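Local coordinates for glycoside hydrolase family 16 protein (Akkermansia muciniphila, PDB 6T2N) that probably cleaves mucin O-glycans internally as an endo-acting beta-galactosidase of glycoside hydrolase family 16, at residues K141-G146 and V299-T304; T136-K141 and P266-L271; E230-S235 and K305-Q310. All blocks are in the same frame, centred on the assembly; numbering follows the deposited sequence.

Contact 1 (K141-G146 and V299-T304)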
loop_
_atom_site.group_PDB
_atom_site.type_symbol
_atom_site.label_atom_id
_atom_site.label_comp_id
_atom_site.label_asym_id
_atom_site.label_seq_id
_atom_site.Cartn_x
_atom_site.Cartn_y
_atom_site.Cartn_z
ATOM N N LYS A 141 11.622 4.491 5.449
ATOM C CA LYS A 141 12.035 3.065 5.529
ATOM C C LYS A 141 11.721 2.281 4.243
ATOM O O LYS A 141 10.530 2.221 3.808
ATOM C CB LYS A 141 11.294 2.379 6.673
ATOM C CG LYS A 141 11.753 0.957 6.940
ATOM C CD LYS A 141 12.991 0.933 7.795
ATOM C CE LYS A 141 13.436 -0.474 8.091
ATOM N NZ LYS A 141 14.390 -0.916 7.050
ATOM N N ASN A 142 12.752 1.631 3.700
ATOM C CA ASN A 142 12.657 0.597 2.630
ATOM C C ASN A 142 12.710 -0.782 3.261
ATOM O O ASN A 142 13.412 -0.927 4.224
ATOM C CB ASN A 142 13.821 0.672 1.667
ATOM C CG ASN A 142 13.889 2.014 1.001
ATOM O OD1 ASN A 142 14.933 2.359 0.472
ATOM N ND2 ASN A 142 12.794 2.764 1.034
ATOM N N PHE A 143 11.964 -1.732 2.729
ATOM C CA PHE A 143 11.933 -3.128 3.223
ATOM C C PHE A 143 12.552 -4.001 2.148
ATOM O O PHE A 143 12.252 -3.714 0.970
ATOM C CB PHE A 143 10.493 -3.545 3.519
ATOM C CG PHE A 143 9.777 -2.594 4.437
ATOM C CD1 PHE A 143 9.919 -2.704 5.810
ATOM C CD2 PHE A 143 8.992 -1.575 3.925
ATOM C CE1 PHE A 143 9.277 -1.812 6.659
ATOM C CE2 PHE A 143 8.363 -0.680 4.776
ATOM C CZ PHE A 143 8.515 -0.797 6.137
ATOM N N MET A 144 13.395 -4.973 2.521
ATOM C CA MET A 144 13.914 -5.999 1.548
ATOM C C MET A 144 14.050 -7.377 2.179
ATOM O O MET A 144 15.032 -7.660 2.792
ATOM C CB MET A 144 15.261 -5.628 0.943
ATOM C CG MET A 144 15.543 -6.439 -0.276
ATOM S SD MET A 144 16.780 -5.623 -1.296
ATOM C CE MET A 144 17.591 -7.051 -2.021
ATOM N N PHE A 145 13.045 -8.185 1.969
ATOM C CA PHE A 145 12.882 -9.530 2.556
ATOM C C PHE A 145 12.415 -9.312 4.006
ATOM O O PHE A 145 13.035 -8.571 4.884
ATOM C CB PHE A 145 14.130 -10.438 2.369
ATOM C CG PHE A 145 14.668 -10.526 0.954
ATOM C CD1 PHE A 145 13.803 -10.587 -0.131
ATOM C CD2 PHE A 145 16.024 -10.487 0.712
ATOM C CE1 PHE A 145 14.282 -10.563 -1.420
ATOM C CE2 PHE A 145 16.506 -10.489 -0.583
ATOM C CZ PHE A 145 15.632 -10.541 -1.645
ATOM N N GLY A 146 11.322 -9.989 4.286
ATOM C CA GLY A 146 10.998 -10.340 5.667
ATOM C C GLY A 146 9.527 -10.546 5.718
ATOM O O GLY A 146 8.932 -10.726 4.660
ATOM N N VAL A 299 1.773 -1.781 12.393
ATOM C CA VAL A 299 2.707 -2.183 11.314
ATOM C C VAL A 299 3.944 -2.750 11.997
ATOM O O VAL A 299 4.554 -2.016 12.787
ATOM C CB VAL A 299 3.021 -0.990 10.401
ATOM C CG1 VAL A 299 4.076 -1.340 9.352
ATOM C CG2 VAL A 299 1.740 -0.453 9.772
ATOM N N ARG A 300 4.228 -4.034 11.768
ATOM C CA ARG A 300 5.410 -4.755 12.306
ATOM C C ARG A 300 6.121 -5.480 11.177
ATOM O O ARG A 300 5.476 -6.347 10.520
ATOM C CB ARG A 300 4.953 -5.782 13.324
ATOM C CG ARG A 300 4.061 -5.156 14.375
ATOM C CD ARG A 300 3.600 -6.223 15.326
ATOM N NE ARG A 300 2.826 -5.674 16.424
ATOM C CZ ARG A 300 1.912 -6.355 17.083
ATOM N NH1 ARG A 300 1.627 -7.599 16.756
ATOM N NH2 ARG A 300 1.271 -5.807 18.080
ATOM N N PHE A 301 7.378 -5.098 10.962
ATOM C CA PHE A 301 8.323 -5.750 10.026
ATOM C C PHE A 301 9.270 -6.665 10.808
ATOM O O PHE A 301 9.891 -6.130 11.752
ATOM C CB PHE A 301 9.146 -4.692 9.306
ATOM C CG PHE A 301 10.054 -5.279 8.265
ATOM C CD1 PHE A 301 9.561 -6.160 7.316
ATOM C CD2 PHE A 301 11.388 -4.935 8.215
ATOM C CE1 PHE A 301 10.369 -6.671 6.323
ATOM C CE2 PHE A 301 12.192 -5.423 7.202
ATOM C CZ PHE A 301 11.681 -6.283 6.260
ATOM N N TYR A 302 9.367 -7.957 10.448
ATOM C CA TYR A 302 10.326 -8.943 11.044
ATOM C C TYR A 302 11.248 -9.602 9.988
ATOM O O TYR A 302 10.854 -9.723 8.805
ATOM C CB TYR A 302 9.599 -10.080 11.766
ATOM C CG TYR A 302 8.669 -9.713 12.896
ATOM C CD1 TYR A 302 7.379 -9.270 12.645
ATOM C CD2 TYR A 302 9.043 -9.888 14.216
ATOM C CE1 TYR A 302 6.493 -8.982 13.672
ATOM C CE2 TYR A 302 8.171 -9.608 15.254
ATOM C CZ TYR A 302 6.889 -9.161 14.985
ATOM O OH TYR A 302 6.009 -8.869 15.991
ATOM N N GLN A 303 12.432 -10.062 10.419
ATOM C CA GLN A 303 13.480 -10.708 9.560
ATOM C C GLN A 303 14.203 -11.848 10.303
ATOM O O GLN A 303 14.697 -11.636 11.419
ATOM C CB GLN A 303 14.545 -9.686 9.120
ATOM C CG GLN A 303 14.062 -8.707 8.027
ATOM C CD GLN A 303 15.217 -7.797 7.447
ATOM O OE1 GLN A 303 16.043 -7.391 8.359
ATOM N NE2 GLN A 303 15.183 -7.392 6.087
ATOM N N THR A 304 14.333 -13.018 9.681
ATOM C CA THR A 304 15.272 -14.067 10.167
ATOM C C THR A 304 16.686 -13.630 9.777
ATOM O O THR A 304 16.802 -12.736 8.890
ATOM C CB THR A 304 14.920 -15.481 9.670
ATOM O OG1 THR A 304 15.088 -15.618 8.255
ATOM C CG2 THR A 304 13.509 -15.882 10.048
#
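Phe143 turns the edge of its ring onto one face of Phe301. CD1 of Phe143 sits over the centre of that face, 3.6 Å from Phe301 CG. The ring planes stand at 73°, with centroids 4.9 Å apart, so this is a T-shaped pair. The backbone of 141-146 itself meets the CZ edge of Phe301: Phe145 O lies near the ring plane, 3.0 Å from Phe301 CZ. CG of Phe301 is anti to the backbone N (chi1 -176°), which carries the ring across to 141-146. Phe145 O also accepts a hydrogen bond from Gln303 NE2, at 2.7 Å with an N-H...O angle of 161°. The donor lies in the carbonyl plane, and the acceptor lies in the Gln303 amide plane. The Gln303 chain is extended beyond CG, which brings its amide to this carbonyl. Gly146 passes close to the strand, with its CA 3.2 Å from Tyr302 O in a CA-H...O contact. Around the pair, Trp56 meets Phe143 edge-to-face, and Val55 touches Phe301 and Gln303. The contact joins strand 142-143, paired with 267-275, to strand 292-302 of the other sheet, as in the family's beta-sandwich.

Contact 2 (T136-K141 and P266-L271)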
loop_
_atom_site.group_PDB
_atom_site.type_symbol
_atom_site.label_atom_id
_atom_site.label_comp_id
_atom_site.label_asym_id
_atom_site.label_seq_id
_atom_site.Cartn_x
_atom_site.Cartn_y
_atom_site.Cartn_z
ATOM N N THR A 136 3.353 7.391 3.492
ATOM C CA THR A 136 4.328 6.671 2.648
ATOM C C THR A 136 5.622 6.578 3.440
ATOM O O THR A 136 5.975 7.577 4.139
ATOM C CB THR A 136 4.491 7.412 1.319
ATOM O OG1 THR A 136 5.550 6.809 0.569
ATOM C CG2 THR A 136 4.756 8.894 1.535
ATOM N N THR A 137 6.311 5.453 3.320
ATOM C CA THR A 137 7.641 5.294 3.943
ATOM C C THR A 137 8.709 5.701 2.925
ATOM O O THR A 137 9.881 5.564 3.252
ATOM C CB THR A 137 7.783 3.891 4.543
ATOM O OG1 THR A 137 8.040 2.920 3.522
ATOM C CG2 THR A 137 6.560 3.512 5.358
ATOM N N ILE A 138 8.315 6.226 1.761
ATOM C CA ILE A 138 9.244 6.362 0.593
ATOM C C ILE A 138 10.563 6.870 1.145
ATOM O O ILE A 138 11.593 6.269 0.797
ATOM C CB ILE A 138 8.693 7.245 -0.558
ATOM C CG1 ILE A 138 9.507 7.067 -1.856
ATOM C CG2 ILE A 138 8.591 8.696 -0.148
ATOM C CD1 ILE A 138 9.046 7.901 -3.046
ATOM N N LYS A 139 10.482 7.815 2.077
ATOM C CA LYS A 139 11.631 8.609 2.578
ATOM C C LYS A 139 12.035 8.189 3.992
ATOM O O LYS A 139 12.955 8.786 4.525
ATOM C CB LYS A 139 11.287 10.103 2.555
ATOM C CG LYS A 139 11.628 10.765 1.229
ATOM C CD LYS A 139 11.312 12.227 1.105
ATOM C CE LYS A 139 11.640 12.687 -0.301
ATOM N NZ LYS A 139 11.282 14.106 -0.529
ATOM N N THR A 140 11.403 7.190 4.579
ATOM C CA THR A 140 11.639 6.881 6.003
ATOM C C THR A 140 12.206 5.470 6.140
ATOM O O THR A 140 13.189 5.312 6.868
ATOM C CB THR A 140 10.348 7.147 6.775
ATOM O OG1 THR A 140 9.345 6.181 6.448
ATOM C CG2 THR A 140 9.826 8.533 6.469
ATOM N N LYS A 141 11.622 4.491 5.449
ATOM C CA LYS A 141 12.035 3.065 5.529
ATOM C C LYS A 141 11.721 2.281 4.243
ATOM O O LYS A 141 10.530 2.221 3.808
ATOM C CB LYS A 141 11.294 2.379 6.673
ATOM C CG LYS A 141 11.753 0.957 6.940
ATOM C CD LYS A 141 12.991 0.933 7.795
ATOM C CE LYS A 141 13.436 -0.474 8.091
ATOM N NZ LYS A 141 14.390 -0.916 7.050
ATOM N N PRO A 266 14.540 -3.170 -2.846
ATOM C CA PRO A 266 13.726 -2.659 -1.741
ATOM C C PRO A 266 12.426 -2.000 -2.228
ATOM O O PRO A 266 12.324 -1.422 -3.350
ATOM C CB PRO A 266 14.673 -1.694 -1.034
ATOM C CG PRO A 266 15.609 -1.229 -2.116
ATOM C CD PRO A 266 15.785 -2.411 -3.042
ATOM N N PHE A 267 11.431 -2.130 -1.364
ATOM C CA PHE A 267 10.033 -1.669 -1.591
ATOM C C PHE A 267 9.605 -0.703 -0.474
ATOM O O PHE A 267 9.896 -1.003 0.711
ATOM C CB PHE A 267 9.155 -2.919 -1.688
ATOM C CG PHE A 267 8.930 -3.425 -3.081
ATOM C CD1 PHE A 267 9.909 -4.123 -3.732
ATOM C CD2 PHE A 267 7.744 -3.188 -3.734
ATOM C CE1 PHE A 267 9.703 -4.596 -5.020
ATOM C CE2 PHE A 267 7.526 -3.656 -5.014
ATOM C CZ PHE A 267 8.515 -4.361 -5.661
ATOM N N TYR A 268 8.935 0.411 -0.792
ATOM C CA TYR A 268 8.413 1.320 0.283
ATOM C C TYR A 268 6.907 1.150 0.419
ATOM O O TYR A 268 6.257 0.614 -0.485
ATOM C CB TYR A 268 8.833 2.779 0.133
ATOM C CG TYR A 268 8.326 3.399 -1.125
ATOM C CD1 TYR A 268 7.049 3.909 -1.161
ATOM C CD2 TYR A 268 9.097 3.424 -2.285
ATOM C CE1 TYR A 268 6.549 4.483 -2.317
ATOM C CE2 TYR A 268 8.603 3.963 -3.468
ATOM C CZ TYR A 268 7.318 4.496 -3.477
ATOM O OH TYR A 268 6.749 5.055 -4.587
ATOM N N LEU A 269 6.420 1.478 1.614
ATOM C CA LEU A 269 5.051 1.128 2.067
ATOM C C LEU A 269 4.135 2.349 2.008
ATOM O O LEU A 269 4.578 3.476 2.332
ATOM C CB LEU A 269 5.070 0.569 3.482
ATOM C CG LEU A 269 3.680 0.289 4.059
ATOM C CD1 LEU A 269 2.901 -0.714 3.223
ATOM C CD2 LEU A 269 3.759 -0.187 5.518
ATOM N N ILE A 270 2.896 2.097 1.590
ATOM C CA ILE A 270 1.803 3.099 1.526
ATOM C C ILE A 270 0.568 2.554 2.213
ATOM O O ILE A 270 0.163 1.411 1.849
ATOM C CB ILE A 270 1.438 3.425 0.091
ATOM C CG1 ILE A 270 2.623 4.014 -0.651
ATOM C CG2 ILE A 270 0.267 4.359 0.119
ATOM C CD1 ILE A 270 2.231 4.550 -2.009
ATOM N N LEU A 271 -0.009 3.394 3.086
ATOM C CA LEU A 271 -1.333 3.197 3.732
ATOM C C LEU A 271 -2.223 4.363 3.300
ATOM O O LEU A 271 -1.825 5.501 3.506
ATOM C CB LEU A 271 -1.112 3.153 5.240
ATOM C CG LEU A 271 -0.005 2.211 5.714
ATOM C CD1 LEU A 271 0.140 2.276 7.212
ATOM C CD2 LEU A 271 -0.307 0.792 5.335
#
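Tyr268 offers one ring face to Ile138. CG1 of Ile138 stands 3.6 Å from the ring centroid and 10° off the normal, a CH-pi contact over the middle of the ring. The two side chains lie side by side and point the same way. CG of Tyr268 is placed between the backbone N and the carbonyl carbon (chi1 62°), and the ring thereby lies alongside Ile138. Thr136 OG1 also approaches the ring, 3.7 Å from CD1 of Tyr268.

Leu269 follows and carries the polar part. Its N donates to Thr137 OG1 at 2.9 Å, almost straight at 176°. Its O accepts from Thr137 N at 2.8 Å. The CB of Leu269 packs against CG2 of Thr137. Ile270 comes next and forms an antiparallel, non-hydrogen-bonded pair with Thr136, their CA atoms 4.5 Å apart.

The loop is braced from within. Thr136 OG1 accepts from Ile138 N, forming an ST turn. Thr137 OG1 donates to Lys141 O at 2.6 Å, while Thr137 O accepts from the N atoms of both Thr140 and Lys141. The Thr137 hydroxyl is thus donor and acceptor at once. It links Lys141 O, at the far end of the loop, to Leu269 N of strand 267-275, just where regular pairing with 127-136 stops, and its two bonds fix the rotation of the hydroxyl.

Contact 3 (E230-S235 and K305-Q310)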
loop_
_atom_site.group_PDB
_atom_site.type_symbol
_atom_site.label_atom_id
_atom_site.label_comp_id
_atom_site.label_asym_id
_atom_site.label_seq_id
_atom_site.Cartn_x
_atom_site.Cartn_y
_atom_site.Cartn_z
ATOM N N GLU A 230 4.962 -12.514 3.694
ATOM C CA GLU A 230 6.302 -13.181 3.812
ATOM C C GLU A 230 7.008 -13.067 2.445
ATOM O O GLU A 230 6.305 -13.226 1.420
ATOM C CB GLU A 230 6.159 -14.633 4.297
ATOM C CG GLU A 230 5.899 -14.791 5.790
ATOM C CD GLU A 230 5.835 -16.209 6.353
ATOM O OE1 GLU A 230 5.629 -17.164 5.567
ATOM O OE2 GLU A 230 6.013 -16.370 7.585
ATOM N N TRP A 231 8.327 -12.810 2.428
ATOM C CA TRP A 231 9.121 -12.426 1.224
ATOM C C TRP A 231 10.583 -12.862 1.400
ATOM O O TRP A 231 11.276 -12.276 2.238
ATOM C CB TRP A 231 8.971 -10.905 1.020
ATOM C CG TRP A 231 9.785 -10.246 -0.056
ATOM C CD1 TRP A 231 10.265 -10.827 -1.184
ATOM C CD2 TRP A 231 10.160 -8.861 -0.147
ATOM N NE1 TRP A 231 10.924 -9.912 -1.955
ATOM C CE2 TRP A 231 10.885 -8.696 -1.337
ATOM C CE3 TRP A 231 9.982 -7.736 0.660
ATOM C CZ2 TRP A 231 11.412 -7.469 -1.740
ATOM C CZ3 TRP A 231 10.499 -6.515 0.264
ATOM C CH2 TRP A 231 11.199 -6.382 -0.931
ATOM N N ASP A 232 10.978 -13.933 0.711
ATOM C CA ASP A 232 12.369 -14.318 0.355
ATOM C C ASP A 232 12.775 -13.793 -1.021
ATOM O O ASP A 232 11.939 -13.259 -1.754
ATOM C CB ASP A 232 12.413 -15.781 -0.006
ATOM C CG ASP A 232 12.115 -16.811 1.135
ATOM O OD1 ASP A 232 12.934 -16.913 2.108
ATOM O OD2 ASP A 232 11.176 -17.617 0.902
ATOM N N LYS A 233 13.988 -14.126 -1.428
ATOM C CA LYS A 233 14.441 -14.064 -2.836
ATOM C C LYS A 233 13.929 -15.253 -3.738
ATOM O O LYS A 233 14.277 -15.133 -4.974
ATOM C CB LYS A 233 15.919 -14.366 -2.909
ATOM C CG LYS A 233 16.165 -15.862 -2.740
ATOM C CD LYS A 233 17.625 -16.262 -2.550
ATOM C CE LYS A 233 17.742 -17.555 -1.794
ATOM N NZ LYS A 233 18.889 -18.289 -2.323
ATOM N N ASP A 234 13.100 -16.138 -3.129
ATOM C CA ASP A 234 12.489 -17.243 -3.904
ATOM C C ASP A 234 10.965 -17.089 -4.062
ATOM O O ASP A 234 10.470 -17.551 -5.143
ATOM C CB ASP A 234 12.824 -18.584 -3.274
ATOM C CG ASP A 234 14.187 -19.121 -3.685
ATOM O OD1 ASP A 234 14.466 -19.238 -4.913
ATOM O OD2 ASP A 234 14.969 -19.411 -2.783
ATOM N N SER A 235 10.240 -16.501 -3.084
ATOM C CA SER A 235 8.777 -16.221 -3.214
ATOM C C SER A 235 8.293 -14.989 -2.425
ATOM O O SER A 235 8.983 -14.538 -1.489
ATOM C CB SER A 235 7.973 -17.424 -2.808
ATOM O OG SER A 235 8.167 -17.677 -1.428
ATOM N N LYS A 305 17.700 -14.199 10.439
ATOM C CA LYS A 305 19.126 -14.081 10.041
ATOM C C LYS A 305 19.175 -14.223 8.519
ATOM O O LYS A 305 19.859 -13.417 7.839
ATOM C CB LYS A 305 19.940 -15.191 10.710
ATOM C CG LYS A 305 21.436 -15.187 10.403
ATOM C CD LYS A 305 22.317 -14.685 11.547
ATOM C CE LYS A 305 22.625 -15.747 12.587
ATOM N NZ LYS A 305 23.201 -15.175 13.824
ATOM N N GLU A 306 18.422 -15.217 8.039
ATOM C CA GLU A 306 18.286 -15.625 6.623
ATOM C C GLU A 306 17.849 -14.425 5.752
ATOM O O GLU A 306 18.499 -14.168 4.712
ATOM C CB GLU A 306 17.309 -16.807 6.608
ATOM C CG GLU A 306 17.161 -17.489 5.256
ATOM C CD GLU A 306 18.335 -18.361 4.841
ATOM O OE1 GLU A 306 19.369 -18.351 5.563
ATOM O OE2 GLU A 306 18.211 -19.046 3.796
ATOM N N HIS A 307 16.781 -13.707 6.138
ATOM C CA HIS A 307 16.132 -12.609 5.314
ATOM C C HIS A 307 17.043 -11.357 5.192
ATOM O O HIS A 307 17.145 -10.784 3.996
ATOM C CB HIS A 307 14.804 -12.075 5.871
ATOM C CG HIS A 307 13.667 -13.188 5.695
ATOM N ND1 HIS A 307 13.393 -14.170 6.654
ATOM C CD2 HIS A 307 12.686 -13.498 4.671
ATOM C CE1 HIS A 307 12.315 -14.986 6.270
ATOM N NE2 HIS A 307 11.865 -14.647 5.008
ATOM N N ALA A 308 17.772 -11.033 6.254
ATOM C CA ALA A 308 18.799 -9.960 6.224
ATOM C C ALA A 308 20.058 -10.402 5.452
ATOM O O ALA A 308 20.701 -9.514 4.847
ATOM C CB ALA A 308 19.122 -9.594 7.639
ATOM N N GLN A 309 20.396 -11.701 5.513
ATOM C CA GLN A 309 21.495 -12.372 4.756
ATOM C C GLN A 309 21.279 -12.194 3.235
ATOM O O GLN A 309 22.207 -11.646 2.541
ATOM C CB GLN A 309 21.502 -13.853 5.149
ATOM C CG GLN A 309 22.813 -14.593 4.938
ATOM C CD GLN A 309 23.311 -15.187 6.235
ATOM O OE1 GLN A 309 22.557 -15.371 7.198
ATOM N NE2 GLN A 309 24.596 -15.513 6.259
ATOM N N GLN A 310 20.114 -12.647 2.730
ATOM C CA GLN A 310 19.788 -12.658 1.276
ATOM C C GLN A 310 19.882 -11.210 0.740
ATOM O O GLN A 310 20.355 -11.049 -0.406
ATOM C CB GLN A 310 18.436 -13.352 0.969
ATOM C CG GLN A 310 18.369 -14.914 1.176
ATOM C CD GLN A 310 16.858 -15.378 0.955
ATOM O OE1 GLN A 310 16.015 -14.802 0.265
ATOM N NE2 GLN A 310 16.487 -16.412 1.601
#
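Gln310 and Lys233 cross at about a right angle. The Gln310 amide reaches the backbone of Lys233, and the aliphatic part of the lysine lies across it. OE1 of Gln310 accepts a hydrogen bond from Lys233 N at 2.7 Å. The N-H...O angle is 168°, and the donor lies nearly in line with the C=O bond. The Gln310 chain is extended beyond CG, which carries the amide from the helix to the turn. CG of Lys233 comes within 3.2 Å of the same oxygen. Farther along, CE of Lys233 packs 3.6 Å from Gln310 CD. The methylenes therefore cover the amide that holds their own backbone N.

His307 meets the turn with the edge of its ring. Its CD2 lies 3.1 Å from Trp231 O, which sits near the ring plane. Asp232 crosses His307 obliquely, yet its carboxylate plane is only 5° from the ring plane. OD1 of Asp232 is 3.8 Å from His307 NE2, a looser approach. The same OD1 stands 3.6 Å from Gln310 NE2, and here the carboxylate and amide planes are 25° apart.

Residues nearby hold the His307 ring and Trp231. Thr304, at the N-cap position of helix 305-311, is hydrogen-bonded through OG1 to His307 ND1, and Trp52 stacks on the imidazole. Trp231 NE1 bonds to Phe263 O, and Phe145 packs against Trp231, His307 and Gln310.

The contact places helix 305-311 against the turn of the hairpin formed by strands 225-231 and 235-240. Chemically, one hydrogen bond joins them; around it are looser polar approaches and the lysine methylenes packed on the amide. The Asp232 carboxylate could favour a positive charge on His307, though their distance suggests a modest effect.

Contact 1 lies between the other two: its centre is 11 Å from that of contact 2 and 10 Å from that of contact 3. Contacts 2 and 3 are 19 Å apart. Along the chain, 136-141 runs straight into 141-146, sharing Lys141; 230-235 follows, then 266-271, 299-304 and 305-310. The segments of every pair of contacts alternate, so no contact is closed before the next begins. Contacts 1 and 2 meet at strands 142-143 and 267-275, neighbours in one sheet. Strand 292-302 leads into helix 305-311, linking contacts 1 and 3. Trp231 touches Phe145 and Phe267, bridging all three. Together they join the two sheets and the C-terminal helix into one continuous packed region.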